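Long-range contacts in SusD homolog (PDB 3FDH), which probably binds glycans at the outer membrane of Bacteroides thetaiotaomicron, as a SusD/RagB-family lipoprotein serving carbohydrate uptake: residues C347-L357 and F400-Y408; H103-V114 and D167-A178. All coordinates share one frame; numbering follows the deposited sequence.

Contact 1: residues C347-L357 and F400-Y408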
loop_
_atom_site.group_PDB
_atom_site.type_symbol
_atom_site.label_atom_id
_atom_site.label_comp_id
_atom_site.label_asym_id
_atom_site.label_seq_id
_atom_site.Cartn_x
_atom_site.Cartn_y
_atom_site.Cartn_z
ATOM N N CYS A 347 -15.462 0.621 -15.483
ATOM C CA CYS A 347 -15.210 1.837 -16.256
ATOM C C CYS A 347 -14.502 1.492 -17.545
ATOM O O CYS A 347 -14.900 1.861 -18.625
ATOM C CB CYS A 347 -14.330 2.807 -15.472
ATOM S SG CYS A 347 -15.199 3.689 -14.136
ATOM N N ARG A 348 -13.404 0.800 -17.414
ATOM C CA ARG A 348 -12.616 0.470 -18.601
ATOM C C ARG A 348 -13.376 -0.441 -19.581
ATOM O O ARG A 348 -13.034 -0.496 -20.770
ATOM C CB ARG A 348 -11.276 -0.120 -18.220
ATOM C CG ARG A 348 -10.394 0.888 -17.522
ATOM C CD ARG A 348 -9.048 0.340 -17.268
ATOM N NE ARG A 348 -8.241 1.220 -16.426
ATOM C CZ ARG A 348 -7.522 2.257 -16.839
ATOM N NH1 ARG A 348 -7.454 2.631 -18.098
ATOM N NH2 ARG A 348 -6.874 2.966 -15.952
ATOM N N LEU A 349 -14.407 -1.123 -19.083
ATOM C CA LEU A 349 -15.273 -1.988 -19.914
ATOM C C LEU A 349 -16.418 -1.164 -20.473
ATOM O O LEU A 349 -17.306 -1.671 -21.159
ATOM C CB LEU A 349 -15.829 -3.205 -19.144
ATOM C CG LEU A 349 -14.841 -4.371 -18.995
ATOM C CD1 LEU A 349 -15.251 -5.300 -17.866
ATOM C CD2 LEU A 349 -14.674 -5.084 -20.337
ATOM N N ASN A 350 -16.381 0.129 -20.217
ATOM C CA ASN A 350 -17.499 0.947 -20.643
ATOM C C ASN A 350 -18.841 0.535 -20.045
ATOM O O ASN A 350 -19.900 0.630 -20.707
ATOM C CB ASN A 350 -17.619 0.978 -22.164
ATOM C CG ASN A 350 -17.293 2.327 -22.718
ATOM O OD1 ASN A 350 -16.676 3.141 -22.029
ATOM N ND2 ASN A 350 -17.734 2.600 -23.948
ATOM N N ARG A 351 -18.791 0.022 -18.819
ATOM C CA ARG A 351 -20.011 -0.342 -18.090
ATOM C C ARG A 351 -20.202 0.517 -16.855
ATOM O O ARG A 351 -19.290 1.151 -16.377
ATOM C CB ARG A 351 -20.018 -1.807 -17.670
ATOM C CG ARG A 351 -19.862 -2.784 -18.808
ATOM C CD ARG A 351 -19.867 -4.221 -18.291
ATOM N NE ARG A 351 -19.204 -5.114 -19.235
ATOM C CZ ARG A 351 -18.856 -6.360 -18.942
ATOM N NH1 ARG A 351 -19.093 -6.832 -17.731
ATOM N NH2 ARG A 351 -18.244 -7.123 -19.839
ATOM N N ASP A 352 -21.430 0.519 -16.368
ATOM C CA ASP A 352 -21.807 1.319 -15.186
ATOM C C ASP A 352 -21.068 0.833 -13.957
ATOM O O ASP A 352 -21.156 -0.335 -13.586
ATOM C CB ASP A 352 -23.314 1.241 -14.928
ATOM C CG ASP A 352 -23.767 2.115 -13.768
ATOM O OD1 ASP A 352 -23.129 3.119 -13.467
ATOM O OD2 ASP A 352 -24.813 1.811 -13.169
ATOM N N ALA A 353 -20.358 1.763 -13.321
ATOM C CA ALA A 353 -19.551 1.470 -12.111
ATOM C C ALA A 353 -20.081 2.204 -10.896
ATOM O O ALA A 353 -19.490 2.197 -9.839
ATOM C CB ALA A 353 -18.101 1.867 -12.353
ATOM N N GLU A 354 -21.231 2.828 -11.034
ATOM C CA GLU A 354 -21.713 3.672 -9.957
ATOM C C GLU A 354 -21.871 2.988 -8.595
ATOM O O GLU A 354 -21.480 3.554 -7.557
ATOM C CB GLU A 354 -23.027 4.352 -10.343
ATOM C CG GLU A 354 -23.502 5.341 -9.302
ATOM C CD GLU A 354 -24.885 5.864 -9.577
ATOM O OE1 GLU A 354 -25.135 6.309 -10.715
ATOM O OE2 GLU A 354 -25.721 5.844 -8.644
ATOM N N ASP A 355 -22.461 1.803 -8.583
ATOM C CA ASP A 355 -22.740 1.143 -7.310
ATOM C C ASP A 355 -21.438 0.719 -6.701
ATOM O O ASP A 355 -21.218 0.839 -5.491
ATOM C CB ASP A 355 -23.683 -0.073 -7.462
ATOM C CG ASP A 355 -25.069 0.331 -7.921
ATOM O OD1 ASP A 355 -25.506 1.452 -7.593
ATOM O OD2 ASP A 355 -25.714 -0.482 -8.603
ATOM N N ALA A 356 -20.550 0.281 -7.581
ATOM C CA ALA A 356 -19.254 -0.222 -7.147
ATOM C C ALA A 356 -18.450 0.916 -6.535
ATOM O O ALA A 356 -17.831 0.773 -5.488
ATOM C CB ALA A 356 -18.492 -0.863 -8.307
ATOM N N LEU A 357 -18.467 2.048 -7.216
ATOM C CA LEU A 357 -17.717 3.204 -6.758
ATOM C C LEU A 357 -18.263 3.683 -5.433
ATOM O O LEU A 357 -17.519 4.085 -4.550
ATOM C CB LEU A 357 -17.758 4.353 -7.781
ATOM C CG LEU A 357 -16.900 5.580 -7.445
ATOM C CD1 LEU A 357 -15.355 5.320 -7.353
ATOM C CD2 LEU A 357 -17.174 6.700 -8.503
ATOM N N PHE A 400 -21.453 10.813 -1.103
ATOM C CA PHE A 400 -21.279 10.231 -2.434
ATOM C C PHE A 400 -22.351 10.769 -3.407
ATOM O O PHE A 400 -22.062 11.155 -4.536
ATOM C CB PHE A 400 -21.392 8.709 -2.430
ATOM C CG PHE A 400 -21.378 8.136 -3.824
ATOM C CD1 PHE A 400 -20.188 7.832 -4.438
ATOM C CD2 PHE A 400 -22.565 7.984 -4.545
ATOM C CE1 PHE A 400 -20.141 7.360 -5.739
ATOM C CE2 PHE A 400 -22.527 7.486 -5.860
ATOM C CZ PHE A 400 -21.307 7.173 -6.444
ATOM N N ASP A 401 -23.590 10.742 -2.928
ATOM C CA ASP A 401 -24.786 11.145 -3.700
ATOM C C ASP A 401 -24.746 12.625 -4.033
ATOM O O ASP A 401 -25.100 13.068 -5.124
ATOM C CB ASP A 401 -26.063 10.902 -2.896
ATOM C CG ASP A 401 -26.412 9.417 -2.714
ATOM O OD1 ASP A 401 -25.864 8.535 -3.424
ATOM O OD2 ASP A 401 -27.253 9.141 -1.828
ATOM N N ASP A 402 -24.247 13.390 -3.081
ATOM C CA ASP A 402 -24.288 14.850 -3.184
ATOM C C ASP A 402 -23.155 15.415 -4.009
ATOM O O ASP A 402 -23.308 16.458 -4.629
ATOM C CB ASP A 402 -24.269 15.516 -1.789
ATOM C CG ASP A 402 -25.636 15.514 -1.089
ATOM O OD1 ASP A 402 -26.620 15.082 -1.703
ATOM O OD2 ASP A 402 -25.720 15.960 0.081
ATOM N N VAL A 403 -22.040 14.697 -4.054
ATOM C CA VAL A 403 -20.842 15.209 -4.695
ATOM C C VAL A 403 -20.193 14.290 -5.742
ATOM O O VAL A 403 -19.961 14.685 -6.895
ATOM C CB VAL A 403 -19.765 15.533 -3.617
ATOM C CG1 VAL A 403 -18.430 15.960 -4.266
ATOM C CG2 VAL A 403 -20.292 16.584 -2.627
ATOM N N VAL A 404 -19.931 13.060 -5.341
ATOM C CA VAL A 404 -19.189 12.152 -6.210
ATOM C C VAL A 404 -19.971 11.647 -7.397
ATOM O O VAL A 404 -19.431 11.503 -8.487
ATOM C CB VAL A 404 -18.564 10.936 -5.441
ATOM C CG1 VAL A 404 -17.822 10.060 -6.402
ATOM C CG2 VAL A 404 -17.609 11.387 -4.312
ATOM N N LYS A 405 -21.264 11.445 -7.200
ATOM C CA LYS A 405 -22.081 10.810 -8.243
ATOM C C LYS A 405 -22.024 11.615 -9.556
ATOM O O LYS A 405 -21.810 11.070 -10.642
ATOM C CB LYS A 405 -23.529 10.613 -7.739
ATOM C CG LYS A 405 -24.419 9.839 -8.692
ATOM C CD LYS A 405 -25.896 9.911 -8.317
ATOM C CE LYS A 405 -26.252 9.071 -7.095
ATOM N NZ LYS A 405 -27.736 9.101 -6.805
ATOM N N ALA A 406 -22.204 12.918 -9.444
ATOM C CA ALA A 406 -22.206 13.779 -10.626
ATOM C C ALA A 406 -20.834 13.798 -11.312
ATOM O O ALA A 406 -20.753 13.788 -12.531
ATOM C CB ALA A 406 -22.679 15.203 -10.284
ATOM N N LYS A 407 -19.767 13.775 -10.524
ATOM C CA LYS A 407 -18.405 13.820 -11.062
ATOM C C LYS A 407 -18.104 12.518 -11.766
ATOM O O LYS A 407 -17.435 12.485 -12.809
ATOM C CB LYS A 407 -17.380 14.115 -9.961
ATOM C CG LYS A 407 -17.483 15.537 -9.442
ATOM C CD LYS A 407 -16.523 15.769 -8.330
ATOM C CE LYS A 407 -16.685 17.137 -7.633
ATOM N NZ LYS A 407 -16.374 18.331 -8.475
ATOM N N TYR A 408 -18.650 11.451 -11.213
ATOM C CA TYR A 408 -18.465 10.114 -11.785
ATOM C C TYR A 408 -19.175 10.057 -13.155
ATOM O O TYR A 408 -18.626 9.565 -14.134
ATOM C CB TYR A 408 -19.017 8.996 -10.870
ATOM C CG TYR A 408 -19.269 7.750 -11.678
ATOM C CD1 TYR A 408 -18.204 6.937 -12.089
ATOM C CD2 TYR A 408 -20.563 7.418 -12.099
ATOM C CE1 TYR A 408 -18.424 5.828 -12.897
ATOM C CE2 TYR A 408 -20.789 6.314 -12.882
ATOM C CZ TYR A 408 -19.722 5.525 -13.294
ATOM O OH TYR A 408 -19.975 4.438 -14.095
HETATM O O HOH W 1 -18.386 3.659 -16.492
#

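Contact 2: residues H103-V114 and D167-A178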
loop_
_atom_site.group_PDB
_atom_site.type_symbol
_atom_site.label_atom_id
_atom_site.label_comp_id
_atom_site.label_asym_id
_atom_site.label_seq_id
_atom_site.Cartn_x
_atom_site.Cartn_y
_atom_site.Cartn_z
ATOM N N HIS A 103 4.944 -31.980 6.429
ATOM C CA HIS A 103 4.064 -32.629 5.449
ATOM C C HIS A 103 2.649 -32.767 5.992
ATOM O O HIS A 103 2.436 -33.149 7.132
ATOM C CB HIS A 103 4.587 -34.018 5.073
ATOM C CG HIS A 103 4.687 -34.966 6.238
ATOM N ND1 HIS A 103 5.752 -34.959 7.120
ATOM C CD2 HIS A 103 3.862 -35.955 6.660
ATOM C CE1 HIS A 103 5.572 -35.893 8.036
ATOM N NE2 HIS A 103 4.433 -36.513 7.779
ATOM N N GLY A 104 1.679 -32.460 5.153
ATOM C CA GLY A 104 0.266 -32.567 5.520
ATOM C C GLY A 104 -0.362 -31.264 5.953
ATOM O O GLY A 104 -1.561 -31.190 6.218
ATOM N N ASN A 105 0.469 -30.239 6.065
ATOM C CA ASN A 105 -0.020 -28.913 6.439
ATOM C C ASN A 105 -0.183 -28.078 5.185
ATOM O O ASN A 105 0.558 -27.146 4.918
ATOM C CB ASN A 105 0.886 -28.274 7.481
ATOM C CG ASN A 105 0.782 -28.970 8.791
ATOM O OD1 ASN A 105 -0.249 -28.904 9.446
ATOM N ND2 ASN A 105 1.836 -29.644 9.189
ATOM N N ASP A 106 -1.193 -28.459 4.422
ATOM C CA ASP A 106 -1.462 -27.860 3.100
ATOM C C ASP A 106 -2.067 -26.489 3.184
ATOM O O ASP A 106 -1.771 -25.626 2.352
ATOM C CB ASP A 106 -2.364 -28.784 2.255
ATOM C CG ASP A 106 -1.676 -30.081 1.892
ATOM O OD1 ASP A 106 -0.503 -30.034 1.467
ATOM O OD2 ASP A 106 -2.312 -31.147 2.018
ATOM N N VAL A 107 -2.873 -26.276 4.217
ATOM C CA VAL A 107 -3.519 -24.980 4.419
ATOM C C VAL A 107 -2.470 -23.930 4.817
ATOM O O VAL A 107 -2.429 -22.841 4.271
ATOM C CB VAL A 107 -4.707 -25.045 5.395
ATOM C CG1 VAL A 107 -5.093 -23.626 5.843
ATOM C CG2 VAL A 107 -5.901 -25.750 4.693
ATOM N N THR A 108 -1.582 -24.317 5.719
ATOM C CA THR A 108 -0.479 -23.462 6.155
ATOM C C THR A 108 0.399 -23.171 4.953
ATOM O O THR A 108 0.900 -22.072 4.763
ATOM C CB THR A 108 0.356 -24.151 7.273
ATOM O OG1 THR A 108 -0.431 -24.221 8.465
ATOM C CG2 THR A 108 1.600 -23.369 7.570
ATOM N N ARG A 109 0.500 -24.178 4.102
ATOM C CA ARG A 109 1.335 -24.086 2.911
ATOM C C ARG A 109 0.780 -23.026 1.970
ATOM O O ARG A 109 1.510 -22.228 1.383
ATOM C CB ARG A 109 1.425 -25.436 2.194
ATOM C CG ARG A 109 2.487 -25.470 1.129
ATOM C CD ARG A 109 2.516 -26.786 0.394
ATOM N NE ARG A 109 3.845 -27.016 -0.162
ATOM C CZ ARG A 109 4.154 -27.987 -1.013
ATOM N NH1 ARG A 109 3.234 -28.825 -1.436
ATOM N NH2 ARG A 109 5.396 -28.119 -1.437
ATOM N N GLY A 110 -0.538 -23.049 1.853
ATOM C CA GLY A 110 -1.242 -22.124 0.994
ATOM C C GLY A 110 -1.105 -20.708 1.503
ATOM O O GLY A 110 -0.923 -19.759 0.743
HETATM N N MSE A 111 -1.192 -20.563 2.810
HETATM C CA MSE A 111 -1.062 -19.220 3.388
HETATM C C MSE A 111 0.328 -18.662 3.049
HETATM O O MSE A 111 0.490 -17.470 2.717
HETATM C CB MSE A 111 -1.261 -19.248 4.905
HETATM C CG MSE A 111 -2.619 -19.757 5.337
HETATM SE SE MSE A 111 -2.752 -19.996 7.248
HETATM C CE MSE A 111 -4.570 -20.632 7.349
ATOM N N ALA A 112 1.320 -19.524 3.184
ATOM C CA ALA A 112 2.720 -19.183 2.893
ATOM C C ALA A 112 2.903 -18.843 1.422
ATOM O O ALA A 112 3.695 -17.969 1.075
ATOM C CB ALA A 112 3.672 -20.321 3.305
ATOM N N GLU A 113 2.138 -19.511 0.568
ATOM C CA GLU A 113 2.222 -19.294 -0.888
ATOM C C GLU A 113 1.679 -17.912 -1.218
ATOM O O GLU A 113 2.231 -17.181 -2.044
ATOM C CB GLU A 113 1.490 -20.400 -1.663
ATOM C CG GLU A 113 2.342 -21.667 -1.727
ATOM C CD GLU A 113 1.599 -22.949 -2.105
ATOM O OE1 GLU A 113 0.370 -23.012 -1.931
ATOM O OE2 GLU A 113 2.277 -23.922 -2.528
ATOM N N VAL A 114 0.642 -17.534 -0.498
ATOM C CA VAL A 114 0.067 -16.197 -0.641
ATOM C C VAL A 114 1.092 -15.135 -0.164
ATOM O O VAL A 114 1.289 -14.088 -0.782
ATOM C CB VAL A 114 -1.278 -16.059 0.130
ATOM C CG1 VAL A 114 -1.758 -14.552 0.167
ATOM C CG2 VAL A 114 -2.348 -16.967 -0.493
ATOM N N ASP A 167 -1.318 -21.928 -6.736
ATOM C CA ASP A 167 -0.941 -23.029 -5.830
ATOM C C ASP A 167 -1.720 -22.859 -4.549
ATOM O O ASP A 167 -2.297 -23.788 -4.004
ATOM C CB ASP A 167 0.539 -22.995 -5.481
ATOM C CG ASP A 167 1.438 -23.406 -6.631
ATOM O OD1 ASP A 167 0.931 -23.935 -7.637
ATOM O OD2 ASP A 167 2.668 -23.198 -6.520
ATOM N N ALA A 168 -1.682 -21.630 -4.065
ATOM C CA ALA A 168 -2.403 -21.257 -2.848
ATOM C C ALA A 168 -3.896 -21.589 -2.914
ATOM O O ALA A 168 -4.489 -22.131 -1.966
ATOM C CB ALA A 168 -2.226 -19.758 -2.557
ATOM N N ILE A 169 -4.509 -21.216 -4.021
ATOM C CA ILE A 169 -5.957 -21.416 -4.206
ATOM C C ILE A 169 -6.321 -22.879 -4.049
ATOM O O ILE A 169 -7.344 -23.223 -3.464
ATOM C CB ILE A 169 -6.450 -20.840 -5.559
ATOM C CG1 ILE A 169 -6.414 -19.296 -5.495
ATOM C CG2 ILE A 169 -7.861 -21.364 -5.902
ATOM C CD1 ILE A 169 -6.536 -18.610 -6.841
ATOM N N ALA A 170 -5.414 -23.738 -4.487
ATOM C CA ALA A 170 -5.630 -25.173 -4.424
ATOM C C ALA A 170 -5.381 -25.695 -3.010
ATOM O O ALA A 170 -6.188 -26.425 -2.427
ATOM C CB ALA A 170 -4.729 -25.889 -5.419
ATOM N N ASN A 171 -4.255 -25.289 -2.455
ATOM C CA ASN A 171 -3.846 -25.790 -1.150
ATOM C C ASN A 171 -4.755 -25.329 -0.017
ATOM O O ASN A 171 -4.989 -26.048 0.943
ATOM C CB ASN A 171 -2.377 -25.442 -0.852
ATOM C CG ASN A 171 -1.429 -26.349 -1.559
ATOM O OD1 ASN A 171 -1.706 -27.547 -1.685
ATOM N ND2 ASN A 171 -0.296 -25.813 -2.016
ATOM N N LEU A 172 -5.280 -24.132 -0.161
ATOM C CA LEU A 172 -6.099 -23.523 0.896
ATOM C C LEU A 172 -7.407 -24.260 1.055
ATOM O O LEU A 172 -8.113 -24.081 2.049
ATOM C CB LEU A 172 -6.385 -22.046 0.624
ATOM C CG LEU A 172 -5.273 -21.008 0.849
ATOM C CD1 LEU A 172 -5.624 -19.641 0.201
ATOM C CD2 LEU A 172 -4.941 -20.848 2.374
ATOM N N GLN A 173 -7.700 -25.117 0.091
ATOM C CA GLN A 173 -8.960 -25.860 0.102
ATOM C C GLN A 173 -8.789 -27.235 0.657
ATOM O O GLN A 173 -9.717 -28.023 0.653
ATOM C CB GLN A 173 -9.565 -25.934 -1.287
ATOM C CG GLN A 173 -9.889 -24.548 -1.838
ATOM C CD GLN A 173 -10.513 -24.576 -3.204
ATOM O OE1 GLN A 173 -11.666 -24.961 -3.360
ATOM N NE2 GLN A 173 -9.766 -24.129 -4.201
ATOM N N LYS A 174 -7.593 -27.499 1.151
ATOM C CA LYS A 174 -7.273 -28.806 1.747
ATOM C C LYS A 174 -7.279 -28.734 3.253
ATOM O O LYS A 174 -8.135 -28.083 3.837
ATOM C CB LYS A 174 -5.927 -29.312 1.249
ATOM C CG LYS A 174 -5.857 -29.367 -0.287
ATOM C CD LYS A 174 -4.515 -29.829 -0.774
ATOM C CE LYS A 174 -4.416 -29.749 -2.287
ATOM N NZ LYS A 174 -3.019 -29.802 -2.801
ATOM N N GLU A 175 -6.295 -29.372 3.870
ATOM C CA GLU A 175 -6.186 -29.397 5.336
ATOM C C GLU A 175 -4.804 -29.194 5.917
ATOM O O GLU A 175 -3.786 -29.225 5.244
ATOM C CB GLU A 175 -6.601 -30.752 5.855
ATOM C CG GLU A 175 -7.777 -31.352 5.154
ATOM C CD GLU A 175 -9.081 -31.126 5.863
ATOM O OE1 GLU A 175 -9.440 -29.947 6.109
ATOM O OE2 GLU A 175 -9.746 -32.160 6.151
ATOM N N ASP A 176 -4.838 -29.032 7.231
ATOM C CA ASP A 176 -3.658 -28.955 8.083
ATOM C C ASP A 176 -3.673 -30.073 9.108
ATOM O O ASP A 176 -4.724 -30.560 9.516
ATOM C CB ASP A 176 -3.592 -27.640 8.864
ATOM C CG ASP A 176 -2.837 -26.548 8.144
ATOM O OD1 ASP A 176 -2.290 -26.756 7.044
ATOM O OD2 ASP A 176 -2.767 -25.466 8.720
ATOM N N LEU A 177 -2.485 -30.479 9.524
ATOM C CA LEU A 177 -2.355 -31.461 10.588
ATOM C C LEU A 177 -2.214 -30.703 11.903
ATOM O O LEU A 177 -2.828 -31.036 12.922
ATOM C CB LEU A 177 -1.146 -32.373 10.387
ATOM C CG LEU A 177 -1.234 -33.413 9.280
ATOM C CD1 LEU A 177 0.033 -34.235 9.264
ATOM C CD2 LEU A 177 -2.439 -34.301 9.496
ATOM N N ALA A 178 -1.358 -29.701 11.878
ATOM C CA ALA A 178 -1.126 -28.850 13.050
ATOM C C ALA A 178 -1.926 -27.565 12.912
ATOM O O ALA A 178 -1.882 -26.912 11.896
ATOM C CB ALA A 178 0.349 -28.540 13.209
HETATM O O HOH W 2 -4.494 -31.848 3.223
HETATM O O HOH W 3 0.179 -29.066 -0.731
HETATM O O HOH W 4 -1.802 -32.035 -1.292
HETATM O O HOH W 5 0.491 -25.745 10.587
HETATM O O HOH W 6 4.138 -23.128 -4.165
#

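Contact 1: residues C347-L357 and F400-Y408
The turn joining helices 335-348 and 354-379, in a helical fold consistent with the TPR clan of the SusD family, receives Tyr408 from helix 393-410. Its hydroxyl reaches the N-cap residue of the second helix: Ala353 N donates to Tyr408 OH at 2.8 Å, nearly straight at 165°. With CG anti to the backbone N (chi1 159°), the ring extends from its helix into the turn, where Cys347 SG meets its edge at Tyr408 CE1, 4.1 Å away, and Leu357 CD2 lies 3.7 Å from Tyr408 CD1. The small side chain of Ala353 leaves room for the phenol. Asp352 suits the helix start, since its OD1 accepts from Glu354 N in an Asx turn, met from above the carboxylate plane. A phenylalanine in place of Tyr408 would probably leave the N-H of Ala353 without its acceptor and a bridging water without the phenol oxygen. Leu357 CG touches the Phe400 ring edge, while extended Glu354 lays CG by Phe400 CZ and crosses the Lys405 chain at a slant, its OE2 3.6 Å from Lys405 CE, the charges short of a salt bridge. The water donates to Arg351 O at 2.7 Å and lies 3.0 Å from Tyr408 OH.

Contact 2: residues H103-V114 and D167-A178
Helix 106-114 and helix 167-171 run antiparallel, their axes 157° apart and 7.9 Å at closest approach, and the chain after the second helix turns back across the N-terminal end of the first. Gly110 permits this closeness: a side chain there would collide with Leu172. Asn171, with CG anti to the carbonyl carbon (chi1 -78°), brings its amide in as a knob among Asp106, Arg109, Gly110 and Glu113, and its ND2 donates to the syn lone pair of Glu113 OE1 at 2.9 Å, in the amide plane. Its OD1 takes a bond from Lys174 NZ and another from a water shared with Asp106 and Arg109, whose NE bonds to Ile93 O, so both ends of the amide are held. At the helix start Asp176 takes a backbone N-H and a hydroxyl: OD1 accepts from Thr108 N at 2.9 Å and OD2 from Thr108 OG1 at 2.7 Å, both syn. Glu175 O receives Asp106 N, at 2.8 Å. Asn105, the N-cap residue, turns its OD1 to the returning loop, gripping Leu177 N from above the carbonyl plane and Ala178 N at 2.8 Å on a lone pair. Val114 CG2 packs tight against Ala168 CB at 3.5 Å. Helix 191-208 lies along this side, Phe197 on Val114 and Trp194 on Met111 and Leu172, while helix 76-95 packs on Thr108 and Glu113 and helix 21-37 reaches Thr108 and Met111.

From the N terminus the chain first passes through contact 2, where residues 167-178 return to 103-114 and close a loop of 52 residues, about half of them helical. That closure pairs helix 106-127 with helix 154-171. The chain then runs on through helix 191-208 and the middle of the protein before contact 1 opens at 347-357; its loop of 42 residues, mostly helix, closes at 400-408 and fastens helix 393-410 to the turn between helices 335-348 and 354-379. The two loops follow in series, neither nesting nor crossing. The centres of contact 1 and contact 2 lie about 38 Å apart and the nearest atoms of contact 1 and contact 2 about 19 Å, so they tie together separate parts of one helical fold.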